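L-glyceraldehyde 3-phosphate reductase (Clostridium beijerinckii, PDB 6HG6) binds NADPH and acts as an aldo-keto reductase, probably reducing aldehydes such as furfural. Local coordinates at residues 2-10 against 84-92; 47-57 against 299-309. All coordinates share one frame; numbering follows the deposited sequence.

How the interactions relate
Helix 42-54 joins the two contacts, whose centres lie 13 Å apart. In interaction 2 it packs against helix 302-308, so that the helices following the first and last strands of the closed eight-stranded barrel sit side by side. Interaction 1 lies nearer the surface, where the N-terminal loop meets the end of helix 72-85 and the turns beyond it. D54 links them directly: its OD1 probably accepts hydrogen bonds from Y3 OH and S6 N. Along the chain the segments interleave (2-10, 47-57, 84-92, 299-309), so the N terminus, early helices and C-terminal part meet on one flank. Only interaction 2 reaches the NADPH.

Interaction 1 (2-10 against 84-92); sequences KYQASKNRY and DLATYRDEL
Y3 and D84 bring the two backbones nearest, with their CA atoms 6.3 Å apart, and from there the chains diverge until the CA atoms of Y10 and E91 are 10.9 Å apart. Segment 2-10 runs as irregular chain into a type I turn from S6 to R9; the other segment leaves helix 72-85 and continues as 3-10 turns. The central link is nearly straight: A5 N donates to Y88 OH over 2.9 Å (167°). With that hydroxyl held, A5 CB settles over a face of the Y88 ring, 3.5 Å from its CZ. Beside it, the Y3 ring approaches obliquely and sets CE2 3.7 Å from L85 CD2, while its own hydroxyl bonds to D54.

Farther along, E91 OE1 takes two donors on different lone pairs. R9 NH2 comes in on the syn side, 2.8 Å from OE1, in a salt bridge lying close to the guanidinium plane, and Y10 OH uses the anti side at a short 2.5 Å from OE1. R9 CG stands between backbone N and carbonyl carbon (chi1 66°), from where the extended chain lets NH1 donate back to S6 O, fixing the rotation of the guanidinium. A water donates to both Y10 OH and E91 O, closing the polar end of the contact.

Helix 42-54 lies alongside: F50 stacks on Y3, and F53 meets Y88 and touches A5 and R9. The N-terminal loop is thus pinned between that helix and the end of helix 72-85, on the outside of the barrel.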
loop_
_atom_site.group_PDB
_atom_site.type_symbol
_atom_site.label_atom_id
_atom_site.label_comp_id
_atom_site.label_asym_id
_atom_site.label_seq_id
_atom_site.Cartn_x
_atom_site.Cartn_y
_atom_site.Cartn_z
ATOM N N LYS A 2 22.866 -9.344 14.096
ATOM C CA LYS A 2 22.135 -9.516 15.399
ATOM C C LYS A 2 20.670 -9.868 15.105
ATOM O O LYS A 2 20.172 -10.827 15.723
ATOM C CB LYS A 2 22.157 -8.250 16.255
ATOM C CG LYS A 2 21.809 -8.456 17.720
ATOM C CD LYS A 2 23.001 -8.986 18.509
ATOM C CE LYS A 2 22.913 -8.748 19.999
ATOM N NZ LYS A 2 22.051 -9.759 20.651
ATOM N N TYR A 3 19.991 -9.121 14.223
ATOM C CA TYR A 3 18.591 -9.459 13.847
ATOM C C TYR A 3 18.607 -10.750 13.037
ATOM O O TYR A 3 19.336 -10.843 12.082
ATOM C CB TYR A 3 17.890 -8.422 12.979
ATOM C CG TYR A 3 16.567 -8.883 12.399
ATOM C CD1 TYR A 3 15.501 -9.231 13.219
ATOM C CD2 TYR A 3 16.385 -8.995 11.032
ATOM C CE1 TYR A 3 14.277 -9.611 12.694
ATOM C CE2 TYR A 3 15.171 -9.393 10.489
ATOM C CZ TYR A 3 14.116 -9.703 11.323
ATOM O OH TYR A 3 12.915 -10.078 10.790
ATOM N N GLN A 4 17.798 -11.712 13.434
ATOM C CA GLN A 4 17.613 -12.981 12.688
ATOM C C GLN A 4 16.111 -13.163 12.572
ATOM O O GLN A 4 15.437 -13.194 13.606
ATOM C CB GLN A 4 18.218 -14.181 13.405
ATOM C CG GLN A 4 19.737 -14.173 13.476
ATOM C CD GLN A 4 20.194 -15.412 14.210
ATOM O OE1 GLN A 4 20.718 -15.337 15.330
ATOM N NE2 GLN A 4 19.894 -16.574 13.636
ATOM N N ALA A 5 15.636 -13.196 11.341
ATOM C CA ALA A 5 14.202 -13.272 11.047
ATOM C C ALA A 5 13.672 -14.531 11.711
ATOM O O ALA A 5 14.414 -15.519 11.836
ATOM C CB ALA A 5 13.959 -13.269 9.574
ATOM N N SER A 6 12.472 -14.418 12.257
ATOM C CA SER A 6 11.781 -15.535 12.913
ATOM C C SER A 6 11.675 -16.726 11.949
ATOM O O SER A 6 11.186 -16.537 10.846
ATOM C CB SER A 6 10.430 -15.105 13.344
ATOM O OG SER A 6 9.739 -16.228 13.846
ATOM N N LYS A 7 12.027 -17.922 12.404
ATOM C CA LYS A 7 11.862 -19.157 11.606
ATOM C C LYS A 7 10.368 -19.435 11.368
ATOM O O LYS A 7 10.053 -20.138 10.418
ATOM C CB LYS A 7 12.516 -20.340 12.323
ATOM C CG LYS A 7 14.046 -20.369 12.332
ATOM C CD LYS A 7 14.742 -20.018 10.999
ATOM C CE LYS A 7 15.964 -20.851 10.650
ATOM N NZ LYS A 7 16.724 -21.291 11.848
ATOM N N ASN A 8 9.468 -18.859 12.157
ATOM C CA ASN A 8 8.002 -19.081 12.027
ATOM C C ASN A 8 7.350 -18.019 11.140
ATOM O O ASN A 8 6.133 -18.017 11.029
ATOM C CB ASN A 8 7.337 -19.049 13.408
ATOM C CG ASN A 8 7.814 -20.158 14.316
ATOM O OD1 ASN A 8 8.086 -21.279 13.877
ATOM N ND2 ASN A 8 7.878 -19.872 15.606
ATOM N N ARG A 9 8.109 -17.153 10.477
ATOM C CA ARG A 9 7.514 -15.973 9.802
ATOM C C ARG A 9 6.581 -16.343 8.650
ATOM O O ARG A 9 5.742 -15.524 8.351
ATOM C CB ARG A 9 8.604 -15.008 9.358
ATOM C CG ARG A 9 9.497 -15.573 8.274
ATOM C CD ARG A 9 10.626 -14.626 7.999
ATOM N NE ARG A 9 11.582 -15.123 7.030
ATOM C CZ ARG A 9 12.566 -15.960 7.295
ATOM N NH1 ARG A 9 12.721 -16.513 8.486
ATOM N NH2 ARG A 9 13.372 -16.312 6.325
ATOM N N TYR A 10 6.629 -17.554 8.080
ATOM C CA TYR A 10 5.705 -17.901 6.976
ATOM C C TYR A 10 4.592 -18.827 7.472
ATOM O O TYR A 10 3.826 -19.292 6.656
ATOM C CB TYR A 10 6.488 -18.507 5.807
ATOM C CG TYR A 10 7.540 -17.588 5.252
ATOM C CD1 TYR A 10 7.171 -16.348 4.790
ATOM C CD2 TYR A 10 8.890 -17.923 5.207
ATOM C CE1 TYR A 10 8.083 -15.438 4.295
ATOM C CE2 TYR A 10 9.825 -17.016 4.728
ATOM C CZ TYR A 10 9.428 -15.770 4.271
ATOM O OH TYR A 10 10.248 -14.819 3.754
ATOM N N ASP A 84 20.781 -4.742 8.408
ATOM C CA ASP A 84 20.137 -5.987 8.883
ATOM C C ASP A 84 19.290 -6.695 7.830
ATOM O O ASP A 84 19.231 -7.923 7.907
ATOM C CB ASP A 84 19.226 -5.664 10.062
ATOM C CG ASP A 84 19.999 -5.368 11.343
ATOM O OD1 ASP A 84 20.551 -6.366 11.970
ATOM O OD2 ASP A 84 20.097 -4.138 11.692
ATOM N N LEU A 85 18.542 -5.988 7.000
ATOM C CA LEU A 85 17.536 -6.680 6.153
ATOM C C LEU A 85 18.069 -7.069 4.775
ATOM O O LEU A 85 17.372 -7.882 4.140
ATOM C CB LEU A 85 16.313 -5.796 5.957
ATOM C CG LEU A 85 15.264 -5.791 7.045
ATOM C CD1 LEU A 85 14.041 -5.057 6.499
ATOM C CD2 LEU A 85 14.908 -7.198 7.498
ATOM N N ALA A 86 19.208 -6.528 4.319
ATOM C CA ALA A 86 19.757 -6.839 2.969
ATOM C C ALA A 86 19.909 -8.363 2.825
ATOM O O ALA A 86 19.737 -8.858 1.698
ATOM C CB ALA A 86 21.074 -6.134 2.723
ATOM N N THR A 87 20.218 -9.060 3.910
ATOM C CA THR A 87 20.337 -10.531 3.982
ATOM C C THR A 87 19.081 -11.189 3.374
ATOM O O THR A 87 19.144 -12.311 2.792
ATOM C CB THR A 87 20.429 -10.916 5.463
ATOM O OG1 THR A 87 21.582 -10.239 5.978
ATOM C CG2 THR A 87 20.513 -12.401 5.719
ATOM N N TYR A 88 17.934 -10.562 3.575
ATOM C CA TYR A 88 16.607 -11.093 3.201
ATOM C C TYR A 88 16.053 -10.393 1.980
ATOM O O TYR A 88 14.837 -10.493 1.741
ATOM C CB TYR A 88 15.657 -10.910 4.388
ATOM C CG TYR A 88 16.142 -11.611 5.623
ATOM C CD1 TYR A 88 16.044 -12.985 5.757
ATOM C CD2 TYR A 88 16.694 -10.903 6.685
ATOM C CE1 TYR A 88 16.483 -13.636 6.903
ATOM C CE2 TYR A 88 17.141 -11.540 7.835
ATOM C CZ TYR A 88 17.044 -12.908 7.952
ATOM O OH TYR A 88 17.473 -13.534 9.102
ATOM N N ARG A 89 16.875 -9.673 1.231
ATOM C CA ARG A 89 16.311 -8.818 0.156
ATOM C C ARG A 89 15.512 -9.646 -0.857
ATOM O O ARG A 89 14.486 -9.126 -1.377
ATOM C CB ARG A 89 17.386 -7.966 -0.517
ATOM C CG ARG A 89 16.828 -6.878 -1.413
ATOM C CD ARG A 89 16.735 -7.354 -2.827
ATOM N NE ARG A 89 16.088 -6.318 -3.645
ATOM C CZ ARG A 89 14.773 -6.125 -3.760
ATOM N NH1 ARG A 89 13.914 -6.860 -3.076
ATOM N NH2 ARG A 89 14.306 -5.173 -4.547
ATOM N N ASP A 90 15.923 -10.887 -1.123
ATOM C CA ASP A 90 15.207 -11.682 -2.153
ATOM C C ASP A 90 13.892 -12.254 -1.589
ATOM O O ASP A 90 13.165 -12.888 -2.319
ATOM C CB ASP A 90 16.148 -12.714 -2.744
ATOM C CG ASP A 90 17.224 -12.096 -3.612
ATOM O OD1 ASP A 90 17.126 -10.914 -3.950
ATOM O OD2 ASP A 90 18.184 -12.839 -3.929
ATOM N N GLU A 91 13.652 -12.096 -0.299
ATOM C CA GLU A 91 12.381 -12.457 0.337
ATOM C C GLU A 91 11.496 -11.225 0.461
ATOM O O GLU A 91 10.395 -11.387 1.034
ATOM C CB GLU A 91 12.667 -13.070 1.694
ATOM C CG GLU A 91 13.155 -14.489 1.602
ATOM C CD GLU A 91 13.605 -15.036 2.938
ATOM O OE1 GLU A 91 12.754 -15.219 3.812
ATOM O OE2 GLU A 91 14.831 -15.222 3.089
ATOM N N LEU A 92 11.939 -10.050 0.020
ATOM C CA LEU A 92 11.140 -8.821 0.226
ATOM C C LEU A 92 10.648 -8.280 -1.096
ATOM O O LEU A 92 11.345 -8.390 -2.080
ATOM C CB LEU A 92 11.975 -7.754 0.927
ATOM C CG LEU A 92 12.485 -8.123 2.306
ATOM C CD1 LEU A 92 13.360 -7.018 2.858
ATOM C CD2 LEU A 92 11.348 -8.440 3.252
HETATM O O HOH W 1 9.410 -14.018 1.262
#

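Interaction 2 (47-57 against 299-309); sequences ELCFTAFDNGI and ASKPSQIIENV. With NDP (NADPH dihydro-nicotinamide-adenine-dinucleotide phosphate), chain B.
L48, I305 and T51 bury the most surface where helix 47-54 runs beside helix 302-308, the axes 9.2 Å apart and nearly parallel at 16°. L48 spreads its two methyls over the turn that starts the second helix: CD1 lies 3.4 Å from A299 O, while CD2 sits 3.4 Å from K301 C and also meets the P302 ring and A299 CB. I305 answers from the facing helix. Its CG1 is anti to the carbonyl carbon (chi1 -62°) and chi2 is extended, which carries CD1 to within 3.3 Å of L48 O, an oxygen already accepting from A52 N. The other branch, CG2, rests on A52 CA and lies 3.9 Å from I57 CD1, which in turn reaches V309 CG1.

T51 divides its roles. OG1 donates to E47 O, 2.6 Å away, approaching the opposite face of that carbonyl from T51 N; this hydroxyl is satisfied within its own helix and merely packs on P302 CB. CG2 enters the groove between P302 and I306, 3.8 Å from I306 CG1. After D54, the Schellman motif with G56 ends the helix and lets I57 turn in toward I305 and V309.

No hydrogen bond crosses between the segments, so their fit rests on apolar shape. Four side chains of 299-309 turn polar groups to NADPH instead. The adenine N6A donates to E307 OE2 and N308 OD1, and N308 ND2 donates back to N7A. S300 OG and Q304 NE2 both donate to O1X of the 2'-phosphate, consistent with selection of NADPH over NADH.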
loop_
_atom_site.group_PDB
_atom_site.type_symbol
_atom_site.label_atom_id
_atom_site.label_comp_id
_atom_site.label_asym_id
_atom_site.label_seq_id
_atom_site.Cartn_x
_atom_site.Cartn_y
_atom_site.Cartn_z
ATOM N N GLU A 47 12.697 -1.867 14.612
ATOM C CA GLU A 47 11.803 -2.808 15.322
ATOM C C GLU A 47 10.503 -2.946 14.555
ATOM O O GLU A 47 9.951 -4.067 14.522
ATOM C CB GLU A 47 11.582 -2.393 16.779
ATOM C CG GLU A 47 12.820 -2.617 17.588
ATOM C CD GLU A 47 13.329 -4.057 17.584
ATOM O OE1 GLU A 47 12.485 -4.974 17.725
ATOM O OE2 GLU A 47 14.575 -4.262 17.420
ATOM N N LEU A 48 10.015 -1.882 13.930
ATOM C CA LEU A 48 8.743 -1.981 13.175
ATOM C C LEU A 48 8.959 -2.903 11.967
ATOM O O LEU A 48 8.115 -3.786 11.728
ATOM C CB LEU A 48 8.253 -0.606 12.708
ATOM C CG LEU A 48 7.665 0.289 13.784
ATOM C CD1 LEU A 48 7.328 1.664 13.199
ATOM C CD2 LEU A 48 6.437 -0.354 14.369
ATOM N N CYS A 49 10.058 -2.727 11.259
ATOM C CA CYS A 49 10.374 -3.551 10.065
ATOM C C CYS A 49 10.577 -5.009 10.473
ATOM O O CYS A 49 10.035 -5.865 9.802
ATOM C CB CYS A 49 11.590 -3.019 9.335
ATOM S SG CYS A 49 11.218 -1.452 8.504
ATOM N N PHE A 50 11.361 -5.251 11.508
ATOM C CA PHE A 50 11.661 -6.592 12.019
ATOM C C PHE A 50 10.346 -7.247 12.443
ATOM O O PHE A 50 10.135 -8.439 12.145
ATOM C CB PHE A 50 12.633 -6.535 13.195
ATOM C CG PHE A 50 13.989 -5.953 12.869
ATOM C CD1 PHE A 50 14.486 -5.940 11.576
ATOM C CD2 PHE A 50 14.829 -5.584 13.912
ATOM C CE1 PHE A 50 15.739 -5.405 11.297
ATOM C CE2 PHE A 50 16.096 -5.096 13.642
ATOM C CZ PHE A 50 16.554 -5.034 12.345
ATOM N N THR A 51 9.492 -6.520 13.171
ATOM C CA THR A 51 8.189 -7.069 13.611
ATOM C C THR A 51 7.364 -7.446 12.379
ATOM O O THR A 51 6.825 -8.546 12.356
ATOM C CB THR A 51 7.431 -6.090 14.512
ATOM O OG1 THR A 51 8.297 -5.819 15.612
ATOM C CG2 THR A 51 6.122 -6.671 14.974
ATOM N N ALA A 52 7.324 -6.595 11.360
ATOM C CA ALA A 52 6.541 -6.831 10.142
ATOM C C ALA A 52 7.015 -8.143 9.490
ATOM O O ALA A 52 6.204 -9.058 9.266
ATOM C CB ALA A 52 6.694 -5.682 9.199
ATOM N N PHE A 53 8.312 -8.241 9.231
ATOM C CA PHE A 53 8.885 -9.413 8.528
ATOM C C PHE A 53 8.722 -10.664 9.385
ATOM O O PHE A 53 8.427 -11.733 8.829
ATOM C CB PHE A 53 10.335 -9.145 8.133
ATOM C CG PHE A 53 10.943 -10.185 7.223
ATOM C CD1 PHE A 53 10.334 -10.483 6.023
ATOM C CD2 PHE A 53 12.141 -10.796 7.540
ATOM C CE1 PHE A 53 10.856 -11.470 5.178
ATOM C CE2 PHE A 53 12.680 -11.766 6.706
ATOM C CZ PHE A 53 12.037 -12.094 5.524
ATOM N N ASP A 54 8.913 -10.575 10.704
ATOM C CA ASP A 54 8.802 -11.752 11.590
ATOM C C ASP A 54 7.385 -12.326 11.542
ATOM O O ASP A 54 7.237 -13.477 11.924
ATOM C CB ASP A 54 9.183 -11.415 13.030
ATOM C CG ASP A 54 10.676 -11.337 13.288
ATOM O OD1 ASP A 54 11.451 -11.648 12.392
ATOM O OD2 ASP A 54 11.028 -11.057 14.461
ATOM N N ASN A 55 6.388 -11.501 11.182
ATOM C CA ASN A 55 4.947 -11.882 11.118
ATOM C C ASN A 55 4.523 -12.155 9.673
ATOM O O ASN A 55 3.310 -12.246 9.409
ATOM C CB ASN A 55 4.102 -10.801 11.782
ATOM C CG ASN A 55 4.269 -10.890 13.277
ATOM O OD1 ASN A 55 5.078 -10.168 13.868
ATOM N ND2 ASN A 55 3.644 -11.867 13.877
ATOM N N GLY A 56 5.491 -12.281 8.764
ATOM C CA GLY A 56 5.248 -12.690 7.367
ATOM C C GLY A 56 4.915 -11.570 6.440
ATOM O O GLY A 56 4.639 -11.860 5.272
ATOM N N ILE A 57 5.021 -10.311 6.877
ATOM C CA ILE A 57 4.837 -9.158 5.975
ATOM C C ILE A 57 6.112 -9.033 5.139
ATOM O O ILE A 57 7.165 -8.638 5.664
ATOM C CB ILE A 57 4.475 -7.870 6.706
ATOM C CG1 ILE A 57 3.191 -8.111 7.494
ATOM C CG2 ILE A 57 4.310 -6.793 5.686
ATOM C CD1 ILE A 57 2.865 -6.992 8.476
ATOM N N ALA A 299 2.195 1.822 11.101
ATOM C CA ALA A 299 2.299 1.619 12.551
ATOM C C ALA A 299 3.323 2.576 13.141
ATOM O O ALA A 299 4.257 2.926 12.432
ATOM C CB ALA A 299 2.693 0.204 12.834
ATOM N N SER A 300 3.109 2.999 14.387
ATOM C CA SER A 300 4.087 3.770 15.196
ATOM C C SER A 300 4.744 2.817 16.196
ATOM O O SER A 300 5.818 3.137 16.726
ATOM C CB SER A 300 3.447 4.966 15.899
ATOM O OG SER A 300 2.316 4.573 16.650
ATOM N N LYS A 301 4.110 1.680 16.484
ATOM C CA LYS A 301 4.642 0.753 17.507
ATOM C C LYS A 301 4.358 -0.684 17.066
ATOM O O LYS A 301 3.384 -0.949 16.365
ATOM C CB LYS A 301 4.125 1.151 18.889
ATOM C CG LYS A 301 2.626 1.048 19.093
ATOM C CD LYS A 301 2.183 1.661 20.422
ATOM C CE LYS A 301 0.722 1.419 20.737
ATOM N NZ LYS A 301 0.257 2.285 21.845
ATOM N N PRO A 302 5.268 -1.619 17.421
ATOM C CA PRO A 302 5.163 -3.033 17.025
ATOM C C PRO A 302 3.831 -3.703 17.396
ATOM O O PRO A 302 3.315 -4.463 16.592
ATOM C CB PRO A 302 6.288 -3.713 17.821
ATOM C CG PRO A 302 7.316 -2.589 17.979
ATOM C CD PRO A 302 6.454 -1.372 18.258
ATOM N N SER A 303 3.242 -3.337 18.528
ATOM C CA SER A 303 1.975 -3.955 18.991
ATOM C C SER A 303 0.892 -3.760 17.923
ATOM O O SER A 303 0.010 -4.624 17.830
ATOM C CB SER A 303 1.533 -3.416 20.339
ATOM O OG SER A 303 1.376 -2.007 20.281
ATOM N N GLN A 304 0.923 -2.669 17.149
ATOM C CA GLN A 304 -0.112 -2.426 16.118
ATOM C C GLN A 304 0.036 -3.438 14.994
ATOM O O GLN A 304 -0.985 -3.900 14.487
ATOM C CB GLN A 304 -0.083 -1.006 15.585
ATOM C CG GLN A 304 -0.478 -0.021 16.676
ATOM C CD GLN A 304 -0.171 1.400 16.289
ATOM O OE1 GLN A 304 0.687 1.645 15.446
ATOM N NE2 GLN A 304 -0.821 2.334 16.972
ATOM N N ILE A 305 1.266 -3.782 14.617
ATOM C CA ILE A 305 1.476 -4.816 13.582
ATOM C C ILE A 305 0.904 -6.142 14.109
ATOM O O ILE A 305 0.155 -6.804 13.393
ATOM C CB ILE A 305 2.968 -4.894 13.240
ATOM C CG1 ILE A 305 3.422 -3.547 12.672
ATOM C CG2 ILE A 305 3.234 -6.029 12.262
ATOM C CD1 ILE A 305 4.882 -3.463 12.308
ATOM N N ILE A 306 1.322 -6.533 15.291
ATOM C CA ILE A 306 0.948 -7.835 15.899
ATOM C C ILE A 306 -0.585 -7.935 16.001
ATOM O O ILE A 306 -1.116 -8.974 15.631
ATOM C CB ILE A 306 1.705 -7.985 17.229
ATOM C CG1 ILE A 306 3.200 -8.128 16.936
ATOM C CG2 ILE A 306 1.172 -9.158 18.028
ATOM C CD1 ILE A 306 4.115 -7.938 18.119
ATOM N N GLU A 307 -1.297 -6.891 16.430
ATOM C CA GLU A 307 -2.792 -6.931 16.459
ATOM C C GLU A 307 -3.324 -7.061 15.022
ATOM O O GLU A 307 -4.283 -7.778 14.777
ATOM C CB GLU A 307 -3.368 -5.656 17.088
ATOM C CG GLU A 307 -4.865 -5.454 16.812
ATOM C CD GLU A 307 -5.597 -4.402 17.651
ATOM O OE1 GLU A 307 -5.554 -4.503 18.932
ATOM O OE2 GLU A 307 -6.221 -3.469 17.015
ATOM N N ASN A 308 -2.770 -6.337 14.090
ATOM C CA ASN A 308 -3.399 -6.231 12.757
ATOM C C ASN A 308 -3.234 -7.522 11.958
ATOM O O ASN A 308 -4.088 -7.754 11.119
ATOM C CB ASN A 308 -2.829 -5.080 11.935
ATOM C CG ASN A 308 -3.214 -3.709 12.436
ATOM O OD1 ASN A 308 -4.037 -3.581 13.358
ATOM N ND2 ASN A 308 -2.584 -2.696 11.834
ATOM N N VAL A 309 -2.197 -8.329 12.200
ATOM C CA VAL A 309 -1.932 -9.484 11.285
ATOM C C VAL A 309 -2.951 -10.605 11.534
ATOM O O VAL A 309 -3.074 -11.438 10.644
ATOM C CB VAL A 309 -0.479 -9.990 11.294
ATOM C CG1 VAL A 309 0.437 -8.973 10.612
ATOM C CG2 VAL A 309 0.029 -10.406 12.660
HETATM P PA NDP B . -3.749 3.037 8.014
HETATM O O1A NDP B . -5.061 3.544 7.517
HETATM O O2A NDP B . -3.447 1.596 8.279
HETATM O O5B NDP B . -3.275 3.912 9.278
HETATM C C5B NDP B . -2.026 3.584 9.943
HETATM C C4B NDP B . -1.992 4.245 11.296
HETATM O O4B NDP B . -3.167 3.823 12.034
HETATM C C3B NDP B . -0.803 3.903 12.205
HETATM O O3B NDP B . 0.326 4.750 12.010
HETATM C C2B NDP B . -1.419 4.104 13.583
HETATM O O2B NDP B . -1.440 5.506 13.832
HETATM C C1B NDP B . -2.838 3.586 13.381
HETATM N N9A NDP B . -3.033 2.161 13.622
HETATM C C8A NDP B . -2.518 1.112 12.899
HETATM N N7A NDP B . -2.918 -0.061 13.324
HETATM C C5A NDP B . -3.752 0.229 14.394
HETATM C C6A NDP B . -4.493 -0.590 15.268
HETATM N N6A NDP B . -4.511 -1.919 15.195
HETATM N N1A NDP B . -5.235 0.022 16.228
HETATM C C2A NDP B . -5.214 1.360 16.293
HETATM N N3A NDP B . -4.563 2.230 15.523
HETATM C C4A NDP B . -3.842 1.596 14.580
HETATM O O3 NDP B . -2.635 3.429 6.909
HETATM P PN NDP B . -1.932 4.785 6.431
HETATM O O1N NDP B . -0.794 5.042 7.362
HETATM O O2N NDP B . -2.936 5.860 6.164
HETATM O O5D NDP B . -1.342 4.301 5.010
HETATM C C5D NDP B . -0.660 3.020 4.964
HETATM C C4D NDP B . 0.315 3.019 3.811
HETATM O O4D NDP B . -0.407 3.209 2.580
HETATM C C3D NDP B . 1.344 4.146 3.784
HETATM O O3D NDP B . 2.399 3.883 4.697
HETATM C C2D NDP B . 1.758 4.092 2.308
HETATM O O2D NDP B . 2.667 3.045 2.097
HETATM C C1D NDP B . 0.433 3.811 1.607
HETATM N N1N NDP B . -0.215 5.048 1.103
HETATM C C2N NDP B . -0.288 5.275 -0.250
HETATM C C3N NDP B . -0.616 6.495 -0.774
HETATM C C7N NDP B . -0.666 6.660 -2.271
HETATM O O7N NDP B . -0.305 5.738 -3.026
HETATM N N7N NDP B . -1.085 7.838 -2.731
HETATM C C4N NDP B . -0.912 7.607 0.195
HETATM C C5N NDP B . -1.003 7.201 1.613
HETATM C C6N NDP B . -0.740 5.969 1.991
HETATM P P2B NDP B . -1.294 5.987 15.369
HETATM O O1X NDP B . -0.516 5.010 16.227
HETATM O O2X NDP B . -0.593 7.332 15.267
HETATM O O3X NDP B . -2.748 6.112 15.801
#